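PDB 2GLF: probable M18 family aminopeptidase 1 from Thermotoga maritima, which probably acts as a metal-dependent aminopeptidase, using a two-metal centre to remove residues from the N-termini of peptides. Local coordinates for residues K41-D45 with V64-N68; L86-V90 with L446-L450; V236-L242 with F428-K433. All blocks are in the same frame, centred on the assembly; numbering follows the deposited sequence.

Overall arrangement
All three contacts hold parts of one M18 chain together, in a twelve-chain assembly. Contacts 1 and 2 both reach the nine-stranded mixed sheet: contact 1 at strand 64-67, near one end of it, contact 2 at the inner strand 87-92. Their centres lie 19 Å apart, with about 9 Å between nearest atoms. Contact 3 belongs to a separate three-stranded sheet, its centre 30 Å from contact 1 and 28 Å from contact 2, but strand 429-432 runs straight into helix 433-449, whose last turn makes contact 2. Val-89 in contact 2 and Ser-431 in contact 3 each have their side chain about 13 Å from a bound manganese ion; contact 1 lies away from the metal sites.

Contact 1 (K41-D45 with V64-N68)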
ATOM      1  N   LYS A  41     -20.982 -47.735 -26.345  1.00 21.42           N
ATOM      2  CA  LYS A  41     -21.399 -48.403 -27.567  1.00 21.62           C
ATOM      3  C   LYS A  41     -21.468 -49.899 -27.305  1.00 20.70           C
ATOM      4  O   LYS A  41     -22.465 -50.537 -27.622  1.00 20.34           O
ATOM      5  CB  LYS A  41     -20.421 -48.120 -28.710  1.00 32.74           C
ATOM      6  CG  LYS A  41     -20.851 -48.734 -30.038  1.00 32.47           C
ATOM      7  CD  LYS A  41     -19.874 -48.416 -31.165  1.00 33.72           C
ATOM      8  CE  LYS A  41     -20.344 -48.997 -32.496  1.00 35.02           C
ATOM      9  NZ  LYS A  41     -20.457 -50.480 -32.459  1.00 37.19           N
ATOM     10  N   ARG A  42     -20.410 -50.453 -26.717  1.00 16.81           N
ATOM     11  CA  ARG A  42     -20.360 -51.876 -26.395  1.00 16.59           C
ATOM     12  C   ARG A  42     -21.608 -52.283 -25.625  1.00 16.65           C
ATOM     13  O   ARG A  42     -22.287 -53.240 -25.992  1.00 16.91           O
ATOM     14  CB  ARG A  42     -19.117 -52.189 -25.554  1.00 31.22           C
ATOM     15  CG  ARG A  42     -19.200 -53.501 -24.794  1.00 30.45           C
ATOM     16  CD  ARG A  42     -18.054 -53.661 -23.828  1.00 30.27           C
ATOM     17  NE  ARG A  42     -18.461 -54.411 -22.645  1.00 35.12           N
ATOM     18  CZ  ARG A  42     -19.283 -53.940 -21.710  1.00 37.88           C
ATOM     19  NH1 ARG A  42     -19.786 -52.717 -21.820  1.00 40.63           N
ATOM     20  NH2 ARG A  42     -19.610 -54.688 -20.665  1.00 38.67           N
ATOM     21  N   ILE A  43     -21.892 -51.559 -24.547  1.00 17.92           N
ATOM     22  CA  ILE A  43     -23.068 -51.823 -23.725  1.00 18.16           C
ATOM     23  C   ILE A  43     -24.316 -51.778 -24.601  1.00 17.98           C
ATOM     24  O   ILE A  43     -25.227 -52.594 -24.450  1.00 17.57           O
ATOM     25  CB  ILE A  43     -23.206 -50.764 -22.612  1.00 28.40           C
ATOM     26  CG1 ILE A  43     -22.122 -50.986 -21.559  1.00 28.33           C
ATOM     27  CG2 ILE A  43     -24.609 -50.804 -22.006  1.00 26.87           C
ATOM     28  CD1 ILE A  43     -22.090 -49.926 -20.490  1.00 28.80           C
ATOM     29  N   LEU A  44     -24.348 -50.815 -25.516  1.00 29.88           N
ATOM     30  CA  LEU A  44     -25.474 -50.661 -26.423  1.00 30.02           C
ATOM     31  C   LEU A  44     -25.507 -51.755 -27.490  1.00 30.57           C
ATOM     32  O   LEU A  44     -26.577 -52.109 -27.982  1.00 30.80           O
ATOM     33  CB  LEU A  44     -25.432 -49.286 -27.099  1.00 14.07           C
ATOM     34  CG  LEU A  44     -25.785 -48.074 -26.231  1.00 12.66           C
ATOM     35  CD1 LEU A  44     -25.659 -46.789 -27.052  1.00 10.90           C
ATOM     36  CD2 LEU A  44     -27.207 -48.233 -25.687  1.00 10.90           C
ATOM     37  N   ASP A  45     -24.346 -52.285 -27.862  1.00 38.08           N
ATOM     38  CA  ASP A  45     -24.327 -53.332 -28.866  1.00 38.75           C
ATOM     39  C   ASP A  45     -24.977 -54.574 -28.292  1.00 40.03           C
ATOM     40  O   ASP A  45     -25.645 -55.312 -29.012  1.00 41.42           O
ATOM     41  CB  ASP A  45     -22.910 -53.587 -29.357  1.00 25.34           C
ATOM     42  CG  ASP A  45     -22.423 -52.483 -30.275  1.00 25.23           C
ATOM     43  OD1 ASP A  45     -23.255 -51.949 -31.038  1.00 26.53           O
ATOM     44  OD2 ASP A  45     -21.221 -52.151 -30.243  1.00 24.56           O
ATOM     45  N   VAL A  64     -32.017 -47.510 -31.572  1.00 28.08           N
ATOM     46  CA  VAL A  64     -30.830 -47.057 -32.277  1.00 26.63           C
ATOM     47  C   VAL A  64     -29.901 -46.143 -31.513  1.00 25.95           C
ATOM     48  O   VAL A  64     -30.201 -45.709 -30.403  1.00 26.41           O
ATOM     49  CB  VAL A  64     -31.236 -46.309 -33.549  1.00 16.08           C
ATOM     50  CG1 VAL A  64     -31.994 -47.242 -34.486  1.00 15.06           C
ATOM     51  CG2 VAL A  64     -32.093 -45.108 -33.174  1.00 14.10           C
ATOM     52  N   TYR A  65     -28.766 -45.848 -32.135  1.00 18.79           N
ATOM     53  CA  TYR A  65     -27.784 -44.955 -31.556  1.00 17.86           C
ATOM     54  C   TYR A  65     -26.876 -44.425 -32.650  1.00 17.51           C
ATOM     55  O   TYR A  65     -26.578 -45.121 -33.613  1.00 18.48           O
ATOM     56  CB  TYR A  65     -26.952 -45.670 -30.480  1.00 23.97           C
ATOM     57  CG  TYR A  65     -26.009 -46.727 -30.997  1.00 22.48           C
ATOM     58  CD1 TYR A  65     -24.897 -46.386 -31.774  1.00 20.09           C
ATOM     59  CD2 TYR A  65     -26.223 -48.077 -30.709  1.00 19.83           C
ATOM     60  CE1 TYR A  65     -24.023 -47.366 -32.257  1.00 20.26           C
ATOM     61  CE2 TYR A  65     -25.356 -49.067 -31.183  1.00 18.59           C
ATOM     62  CZ  TYR A  65     -24.262 -48.705 -31.960  1.00 20.25           C
ATOM     63  OH  TYR A  65     -23.433 -49.684 -32.470  1.00 20.19           O
ATOM     64  N   ALA A  66     -26.445 -43.183 -32.498  1.00 24.16           N
ATOM     65  CA  ALA A  66     -25.561 -42.565 -33.465  1.00 24.26           C
ATOM     66  C   ALA A  66     -24.304 -42.106 -32.742  1.00 24.80           C
ATOM     67  O   ALA A  66     -24.384 -41.440 -31.708  1.00 24.80           O
ATOM     68  CB  ALA A  66     -26.249 -41.384 -34.114  1.00  5.76           C
ATOM     69  N   VAL A  67     -23.147 -42.488 -33.270  1.00 28.87           N
ATOM     70  CA  VAL A  67     -21.872 -42.087 -32.691  1.00 29.52           C
ATOM     71  C   VAL A  67     -21.445 -40.880 -33.508  1.00 29.95           C
ATOM     72  O   VAL A  67     -21.398 -40.964 -34.729  1.00 29.77           O
ATOM     73  CB  VAL A  67     -20.814 -43.194 -32.850  1.00 22.18           C
ATOM     74  CG1 VAL A  67     -19.503 -42.767 -32.196  1.00 22.18           C
ATOM     75  CG2 VAL A  67     -21.324 -44.485 -32.241  1.00 22.18           C
ATOM     76  N   ASN A  68     -21.152 -39.758 -32.860  1.00 46.99           N
ATOM     77  CA  ASN A  68     -20.743 -38.571 -33.605  1.00 46.88           C
ATOM     78  C   ASN A  68     -19.372 -38.778 -34.239  1.00 47.42           C
ATOM     79  O   ASN A  68     -19.281 -39.161 -35.406  1.00 48.97           O
ATOM     80  CB  ASN A  68     -20.731 -37.335 -32.701  1.00 20.29           C
ATOM     81  CG  ASN A  68     -20.476 -36.051 -33.475  1.00 18.20           C
ATOM     82  OD1 ASN A  68     -20.829 -34.959 -33.027  1.00 17.80           O
ATOM     83  ND2 ASN A  68     -19.851 -36.175 -34.639  1.00 17.80           N
TER
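This is helix-on-sheet packing: the last turn of helix 33-45 lies against strand 64-67, near one end of the large mixed sheet. The short axes approach to 10.1 Å and run nearly antiparallel, at 157°, so Lys-41 sits beside Val-67 (CA-CA 8.1 Å) and Leu-44 beside Tyr-65 (CA-CA 8.0 Å). Tyr-65 is the centre of the contact and loses the most surface. With chi1 near +60° its ring reaches over to the helix, and Leu-44 CD1 packs on Tyr-65 CB at 3.8 Å. The phenol end meets a charged pair one helical turn apart: Tyr-65 OH donates to Asp-45 OD1 at 2.7 Å, with the carboxylate oxygen at the ring edge, while Lys-41 NZ gives a weak hydrogen bond to Tyr-65 OH at 3.1 Å. Lys-41 NZ also forms a salt bridge with Asp-45 OD2 at 2.9 Å, so lysine, aspartate and tyrosine close a small polar triangle over the apolar packing. The aliphatic part of Lys-41 extends past Val-67, CD to CG2 4.3 Å. Beneath, Leu-44 and Tyr-65 both touch Ala-75 of strand 73-77 and Phe-49 in the loop after the helix, and Leu-44 also meets Leu-262 of helix 248-263, so that Leu-44 reaches both the sheet and the neighbouring helix.

Contact 2 (L86-V90 with L446-L450)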
ATOM      1  N   LEU A  86     -40.198 -36.731 -27.101  1.00 21.40           N
ATOM      2  CA  LEU A  86     -39.550 -37.821 -26.387  1.00 19.79           C
ATOM      3  C   LEU A  86     -38.980 -37.352 -25.063  1.00 19.60           C
ATOM      4  O   LEU A  86     -38.879 -36.151 -24.813  1.00 19.25           O
ATOM      5  CB  LEU A  86     -38.457 -38.481 -27.246  1.00 17.38           C
ATOM      6  CG  LEU A  86     -37.376 -37.711 -28.013  1.00 15.55           C
ATOM      7  CD1 LEU A  86     -36.536 -38.715 -28.806  1.00 11.86           C
ATOM      8  CD2 LEU A  86     -38.003 -36.700 -28.967  1.00 13.41           C
ATOM      9  N   ASN A  87     -38.649 -38.307 -24.203  1.00 22.05           N
ATOM     10  CA  ASN A  87     -38.073 -38.006 -22.902  1.00 21.45           C
ATOM     11  C   ASN A  87     -36.576 -38.262 -22.969  1.00 21.35           C
ATOM     12  O   ASN A  87     -36.122 -39.404 -22.914  1.00 21.05           O
ATOM     13  CB  ASN A  87     -38.708 -38.879 -21.821  1.00 15.23           C
ATOM     14  CG  ASN A  87     -40.043 -38.338 -21.346  1.00 16.59           C
ATOM     15  OD1 ASN A  87     -40.567 -37.362 -21.899  1.00 17.49           O
ATOM     16  ND2 ASN A  87     -40.601 -38.966 -20.313  1.00 15.53           N
ATOM     17  N   LEU A  88     -35.812 -37.185 -23.107  1.00 22.99           N
ATOM     18  CA  LEU A  88     -34.367 -37.287 -23.192  1.00 22.11           C
ATOM     19  C   LEU A  88     -33.678 -36.806 -21.933  1.00 21.49           C
ATOM     20  O   LEU A  88     -34.081 -35.821 -21.322  1.00 22.43           O
ATOM     21  CB  LEU A  88     -33.840 -36.438 -24.342  1.00 24.27           C
ATOM     22  CG  LEU A  88     -34.271 -36.746 -25.762  1.00 24.64           C
ATOM     23  CD1 LEU A  88     -33.648 -35.695 -26.676  1.00 24.57           C
ATOM     24  CD2 LEU A  88     -33.835 -38.150 -26.151  1.00 23.05           C
ATOM     25  N   VAL A  89     -32.635 -37.519 -21.549  1.00 13.15           N
ATOM     26  CA  VAL A  89     -31.828 -37.124 -20.413  1.00 13.10           C
ATOM     27  C   VAL A  89     -30.467 -36.966 -21.096  1.00 13.16           C
ATOM     28  O   VAL A  89     -30.030 -37.858 -21.834  1.00 13.82           O
ATOM     29  CB  VAL A  89     -31.812 -38.222 -19.328  1.00 18.45           C
ATOM     30  CG1 VAL A  89     -31.436 -39.544 -19.945  1.00 19.27           C
ATOM     31  CG2 VAL A  89     -30.845 -37.857 -18.223  1.00 18.74           C
ATOM     32  N   VAL A  90     -29.818 -35.822 -20.904  1.00 16.13           N
ATOM     33  CA  VAL A  90     -28.531 -35.581 -21.548  1.00 15.50           C
ATOM     34  C   VAL A  90     -27.410 -35.300 -20.569  1.00 15.38           C
ATOM     35  O   VAL A  90     -27.633 -34.718 -19.505  1.00 16.45           O
ATOM     36  CB  VAL A  90     -28.616 -34.399 -22.525  1.00 17.23           C
ATOM     37  CG1 VAL A  90     -29.647 -34.692 -23.585  1.00 17.59           C
ATOM     38  CG2 VAL A  90     -28.974 -33.124 -21.775  1.00 16.54           C
ATOM     39  N   LEU A 446     -38.541 -40.926 -14.771  1.00 22.25           N
ATOM     40  CA  LEU A 446     -38.845 -39.662 -15.426  1.00 22.65           C
ATOM     41  C   LEU A 446     -39.020 -39.883 -16.921  1.00 23.54           C
ATOM     42  O   LEU A 446     -39.795 -39.177 -17.576  1.00 23.79           O
ATOM     43  CB  LEU A 446     -37.740 -38.636 -15.185  1.00 14.86           C
ATOM     44  CG  LEU A 446     -37.847 -37.818 -13.896  1.00 14.49           C
ATOM     45  CD1 LEU A 446     -36.623 -36.940 -13.766  1.00 14.81           C
ATOM     46  CD2 LEU A 446     -39.114 -36.971 -13.913  1.00 12.56           C
HETATM   47  N   MSE A 447     -38.298 -40.859 -17.464  1.00 30.98           N
HETATM   48  CA  MSE A 447     -38.409 -41.172 -18.883  1.00 32.05           C
HETATM   49  C   MSE A 447     -39.730 -41.897 -19.090  1.00 31.82           C
HETATM   50  O   MSE A 447     -40.389 -41.740 -20.120  1.00 31.62           O
HETATM   51  CB  MSE A 447     -37.273 -42.086 -19.327  1.00 50.63           C
HETATM   52  CG  MSE A 447     -35.894 -41.532 -19.091  1.00 52.04           C
HETATM   53 SE   MSE A 447     -34.529 -42.841 -19.502  1.00 53.78          SE
HETATM   54  CE  MSE A 447     -33.614 -41.898 -20.922  1.00 53.09           C
ATOM     55  N   GLU A 448     -40.105 -42.686 -18.087  1.00 26.63           N
ATOM     56  CA  GLU A 448     -41.331 -43.477 -18.115  1.00 27.04           C
ATOM     57  C   GLU A 448     -42.620 -42.702 -17.886  1.00 27.21           C
ATOM     58  O   GLU A 448     -43.627 -42.960 -18.547  1.00 27.35           O
ATOM     59  CB  GLU A 448     -41.266 -44.591 -17.062  1.00 33.75           C
ATOM     60  CG  GLU A 448     -40.369 -45.770 -17.404  1.00 32.96           C
ATOM     61  CD  GLU A 448     -40.275 -46.788 -16.267  1.00 34.46           C
ATOM     62  OE1 GLU A 448     -39.720 -47.888 -16.496  1.00 37.54           O
ATOM     63  OE2 GLU A 448     -40.750 -46.488 -15.146  1.00 34.77           O
ATOM     64  N   LYS A 449     -42.590 -41.750 -16.960  1.00 26.98           N
ATOM     65  CA  LYS A 449     -43.796 -41.011 -16.617  1.00 26.22           C
ATOM     66  C   LYS A 449     -43.949 -39.573 -17.115  1.00 25.78           C
ATOM     67  O   LYS A 449     -45.038 -39.014 -17.003  1.00 25.61           O
ATOM     68  CB  LYS A 449     -43.981 -41.043 -15.095  1.00 29.07           C
ATOM     69  CG  LYS A 449     -43.802 -42.423 -14.457  1.00 31.26           C
ATOM     70  CD  LYS A 449     -45.100 -43.214 -14.378  1.00 36.81           C
ATOM     71  CE  LYS A 449     -45.587 -43.697 -15.737  1.00 38.16           C
ATOM     72  NZ  LYS A 449     -44.733 -44.768 -16.320  1.00 41.48           N
ATOM     73  N   LEU A 450     -42.901 -38.955 -17.654  1.00 41.98           N
ATOM     74  CA  LEU A 450     -43.073 -37.581 -18.134  1.00 41.56           C
ATOM     75  C   LEU A 450     -43.849 -37.542 -19.444  1.00 41.34           C
ATOM     76  O   LEU A 450     -44.797 -36.734 -19.549  1.00 35.59           O
ATOM     77  CB  LEU A 450     -41.729 -36.853 -18.315  1.00 12.82           C
ATOM     78  CG  LEU A 450     -41.211 -36.043 -17.115  1.00 12.05           C
ATOM     79  CD1 LEU A 450     -40.226 -34.998 -17.594  1.00 12.05           C
ATOM     80  CD2 LEU A 450     -42.359 -35.358 -16.403  1.00 12.05           C
ATOM     81  OXT LEU A 450     -43.492 -38.321 -20.351  1.00 35.59           O
TER
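Asn-87, on an inner strand of the large sheet, gives up more surface here than any other residue. Its CB points toward the C-terminal helix, and the side-chain amide meets the place where that helix runs out of backbone partners. Asn-87 ND2 donates to Met-447 O at 2.8 Å and to the terminal carboxylate oxygen Leu-450 OXT at 3.0 Å. One amide group thus serves both a carbonyl of the last turn and the charged end of the chain. The approach is close: the CA atoms of Asn-87 and Met-447 are 5.1 Å apart.

Met-447, present as selenomethionine, is the next most covered residue. Its side chain runs along the strand to Val-89, where CE meets Val-89 CG1 at 3.4 Å. Asn-87 and Val-89, two residues apart, both direct CB to the helix, giving this face a polar end and an apolar one; Leu-88 between them points away. Met-447 also packs on Ile-270 and Val-272 of strand 270-275, and Leu-446 on Ile-323 of strand 321-329, so the helix end spans the two strands flanking 87-92. Such packing of a helix across parallel strands is typical of alpha/beta folds, and is consistent with the alpha/beta/alpha catalytic domain of the zinc exopeptidase clan; here the covered strand leads on to the metal ligand His-92.

Contact 3 (V236-L242 with F428-K433); sequences VGMDRSL and FEISSK
A three-stranded antiparallel sheet forms this contact: a hairpin with a classic beta bulge, whose second strand pairs with strand 429-432. In the hairpin, Val-236 N donates to Leu-242 O (2.7 Å) and Leu-242 N to Val-236 O (3.1 Å); Ser-241 and Leu-242 together face Val-236. Gly-237 to Arg-240 make a type I turn, followed by a left-handed Arg-240 (phi/psi 40/42). Gly-237 itself adopts 94/156, where a CB would strike the preceding carbonyl.

Leu-242 and Ser-432 are an antiparallel non-hydrogen-bonded pair, CA-CA 4.5 Å, with diverging side chains. Leu-242 (m,t) brings CD1 to 4.2 Å from Ile-430 CG2; Val-236 CG2 lies 4.3 Å from both Ile-430 CD1 and Phe-428 CE2. The turn faces a second subunit, where Ser-241 OG bonds to Gly-189 and Thr-190 of that neighbouring chain, so the hairpin also serves the assembly.

Ser-432 is the N-cap of helix 433-449. At the helix start Lys-433 N donates to Ser-241 O at 3.0 Å, almost straight at 174°. The Lys-433 side chain, trans beyond chi1, forms salt bridges with Glu-235 and Glu-17 and brings NZ to Arg-240 O in a 2.9 Å hydrogen bond.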
ATOM      1  N   VAL A 236     -15.415 -45.382  -0.318  1.00 15.46           N
ATOM      2  CA  VAL A 236     -14.801 -44.410   0.571  1.00 14.33           C
ATOM      3  C   VAL A 236     -15.528 -44.332   1.908  1.00 14.21           C
ATOM      4  O   VAL A 236     -16.752 -44.444   1.966  1.00 14.17           O
ATOM      5  CB  VAL A 236     -14.765 -43.001  -0.082  1.00 11.15           C
ATOM      6  CG1 VAL A 236     -14.006 -42.037   0.803  1.00 10.47           C
ATOM      7  CG2 VAL A 236     -14.106 -43.075  -1.447  1.00 10.48           C
ATOM      8  N   GLY A 237     -14.757 -44.169   2.982  1.00 18.61           N
ATOM      9  CA  GLY A 237     -15.332 -44.050   4.311  1.00 18.61           C
ATOM     10  C   GLY A 237     -15.458 -45.319   5.136  1.00 18.88           C
ATOM     11  O   GLY A 237     -15.513 -46.420   4.595  1.00 18.61           O
HETATM   12  N   MSE A 238     -15.505 -45.154   6.456  1.00 14.86           N
HETATM   13  CA  MSE A 238     -15.640 -46.277   7.371  1.00 14.86           C
HETATM   14  C   MSE A 238     -16.881 -47.097   7.051  1.00 14.86           C
HETATM   15  O   MSE A 238     -16.859 -48.320   7.156  1.00 14.86           O
HETATM   16  CB  MSE A 238     -15.713 -45.790   8.821  1.00 49.34           C
HETATM   17  CG  MSE A 238     -14.361 -45.509   9.467  1.00 53.35           C
HETATM   18 SE   MSE A 238     -13.175 -47.066   9.515  1.00 61.57          SE
HETATM   19  CE  MSE A 238     -14.311 -48.280  10.506  1.00 58.19           C
ATOM     20  N   ASP A 239     -17.972 -46.439   6.674  1.00 16.15           N
ATOM     21  CA  ASP A 239     -19.174 -47.190   6.336  1.00 15.66           C
ATOM     22  C   ASP A 239     -19.240 -47.460   4.838  1.00 15.53           C
ATOM     23  O   ASP A 239     -20.292 -47.800   4.311  1.00 15.53           O
ATOM     24  CB  ASP A 239     -20.449 -46.463   6.792  1.00 12.60           C
ATOM     25  CG  ASP A 239     -20.497 -45.015   6.344  1.00 12.60           C
ATOM     26  OD1 ASP A 239     -20.029 -44.716   5.225  1.00 12.60           O
ATOM     27  OD2 ASP A 239     -21.022 -44.180   7.118  1.00 15.05           O
ATOM     28  N   ARG A 240     -18.107 -47.301   4.163  1.00 15.31           N
ATOM     29  CA  ARG A 240     -18.017 -47.539   2.727  1.00 14.57           C
ATOM     30  C   ARG A 240     -19.257 -47.017   2.011  1.00 14.05           C
ATOM     31  O   ARG A 240     -19.779 -47.674   1.114  1.00 14.73           O
ATOM     32  CB  ARG A 240     -17.891 -49.039   2.461  1.00 17.34           C
ATOM     33  CG  ARG A 240     -17.160 -49.813   3.537  1.00 18.05           C
ATOM     34  CD  ARG A 240     -17.493 -51.290   3.425  1.00 19.66           C
ATOM     35  NE  ARG A 240     -16.449 -52.058   2.761  1.00 22.66           N
ATOM     36  CZ  ARG A 240     -15.398 -52.581   3.386  1.00 24.48           C
ATOM     37  NH1 ARG A 240     -15.250 -52.423   4.698  1.00 23.15           N
ATOM     38  NH2 ARG A 240     -14.492 -53.260   2.698  1.00 22.21           N
ATOM     39  N   SER A 241     -19.723 -45.836   2.401  1.00 19.18           N
ATOM     40  CA  SER A 241     -20.924 -45.265   1.804  1.00 18.50           C
ATOM     41  C   SER A 241     -20.672 -44.354   0.616  1.00 18.11           C
ATOM     42  O   SER A 241     -21.606 -44.007  -0.111  1.00 18.44           O
ATOM     43  CB  SER A 241     -21.692 -44.472   2.852  1.00 15.94           C
ATOM     44  OG  SER A 241     -20.985 -43.290   3.179  1.00 15.94           O
ATOM     45  N   LEU A 242     -19.424 -43.958   0.413  1.00 14.05           N
ATOM     46  CA  LEU A 242     -19.110 -43.056  -0.681  1.00 13.54           C
ATOM     47  C   LEU A 242     -18.292 -43.700  -1.787  1.00 13.12           C
ATOM     48  O   LEU A 242     -17.664 -44.736  -1.579  1.00 14.09           O
ATOM     49  CB  LEU A 242     -18.363 -41.845  -0.126  1.00 14.52           C
ATOM     50  CG  LEU A 242     -19.113 -41.135   1.001  1.00 15.61           C
ATOM     51  CD1 LEU A 242     -18.249 -40.036   1.595  1.00 14.77           C
ATOM     52  CD2 LEU A 242     -20.414 -40.568   0.460  1.00 12.40           C
ATOM     53  N   PHE A 428      -9.904 -36.802  -7.771  1.00 16.02           N
ATOM     54  CA  PHE A 428     -10.589 -37.852  -7.016  1.00 16.05           C
ATOM     55  C   PHE A 428     -11.886 -37.301  -6.412  1.00 16.96           C
ATOM     56  O   PHE A 428     -11.942 -36.976  -5.222  1.00 17.69           O
ATOM     57  CB  PHE A 428      -9.657 -38.367  -5.898  1.00 11.89           C
ATOM     58  CG  PHE A 428     -10.030 -39.728  -5.354  1.00 10.49           C
ATOM     59  CD1 PHE A 428      -9.881 -40.872  -6.132  1.00  8.70           C
ATOM     60  CD2 PHE A 428     -10.518 -39.866  -4.053  1.00  8.03           C
ATOM     61  CE1 PHE A 428     -10.211 -42.133  -5.623  1.00  7.54           C
ATOM     62  CE2 PHE A 428     -10.851 -41.129  -3.537  1.00  7.54           C
ATOM     63  CZ  PHE A 428     -10.695 -42.260  -4.325  1.00  7.54           C
ATOM     64  N   GLU A 429     -12.925 -37.192  -7.235  1.00 10.53           N
ATOM     65  CA  GLU A 429     -14.212 -36.681  -6.769  1.00 10.66           C
ATOM     66  C   GLU A 429     -14.922 -37.710  -5.895  1.00 10.25           C
ATOM     67  O   GLU A 429     -14.672 -38.908  -5.999  1.00 10.29           O
ATOM     68  CB  GLU A 429     -15.091 -36.304  -7.964  1.00 14.94           C
ATOM     69  CG  GLU A 429     -14.420 -35.326  -8.913  1.00 16.97           C
ATOM     70  CD  GLU A 429     -15.246 -35.038 -10.154  1.00 22.41           C
ATOM     71  OE1 GLU A 429     -15.821 -35.993 -10.720  1.00 23.76           O
ATOM     72  OE2 GLU A 429     -15.305 -33.861 -10.576  1.00 24.10           O
ATOM     73  N   ILE A 430     -15.806 -37.229  -5.029  1.00 18.18           N
ATOM     74  CA  ILE A 430     -16.550 -38.087  -4.118  1.00 19.07           C
ATOM     75  C   ILE A 430     -18.063 -37.940  -4.318  1.00 19.69           C
ATOM     76  O   ILE A 430     -18.587 -36.824  -4.412  1.00 19.85           O
ATOM     77  CB  ILE A 430     -16.188 -37.759  -2.627  1.00  9.97           C
ATOM     78  CG1 ILE A 430     -15.277 -38.839  -2.046  1.00 10.17           C
ATOM     79  CG2 ILE A 430     -17.436 -37.695  -1.771  1.00 10.97           C
ATOM     80  CD1 ILE A 430     -13.933 -38.922  -2.674  1.00 12.84           C
ATOM     81  N   SER A 431     -18.754 -39.075  -4.384  1.00 19.58           N
ATOM     82  CA  SER A 431     -20.204 -39.107  -4.541  1.00 20.21           C
ATOM     83  C   SER A 431     -20.745 -40.173  -3.599  1.00 19.25           C
ATOM     84  O   SER A 431     -19.990 -40.999  -3.095  1.00 19.60           O
ATOM     85  CB  SER A 431     -20.584 -39.463  -5.976  1.00 24.21           C
ATOM     86  OG  SER A 431     -20.233 -40.802  -6.273  1.00 26.77           O
ATOM     87  N   SER A 432     -22.051 -40.154  -3.365  1.00 25.44           N
ATOM     88  CA  SER A 432     -22.691 -41.127  -2.484  1.00 24.63           C
ATOM     89  C   SER A 432     -23.220 -42.328  -3.276  1.00 24.25           C
ATOM     90  O   SER A 432     -23.748 -42.166  -4.375  1.00 23.92           O
ATOM     91  CB  SER A 432     -23.846 -40.456  -1.739  1.00 17.79           C
ATOM     92  OG  SER A 432     -24.670 -41.409  -1.099  1.00 17.23           O
ATOM     93  N   LYS A 433     -23.068 -43.532  -2.731  1.00 14.45           N
ATOM     94  CA  LYS A 433     -23.574 -44.730  -3.403  1.00 13.77           C
ATOM     95  C   LYS A 433     -25.096 -44.658  -3.450  1.00 13.58           C
ATOM     96  O   LYS A 433     -25.714 -45.052  -4.437  1.00 13.98           O
ATOM     97  CB  LYS A 433     -23.167 -46.004  -2.656  1.00 14.38           C
ATOM     98  CG  LYS A 433     -21.724 -46.396  -2.822  1.00 15.28           C
ATOM     99  CD  LYS A 433     -21.410 -47.621  -1.999  1.00 14.50           C
ATOM    100  CE  LYS A 433     -19.957 -48.020  -2.159  1.00 13.78           C
ATOM    101  NZ  LYS A 433     -19.643 -49.239  -1.366  1.00  8.90           N
TER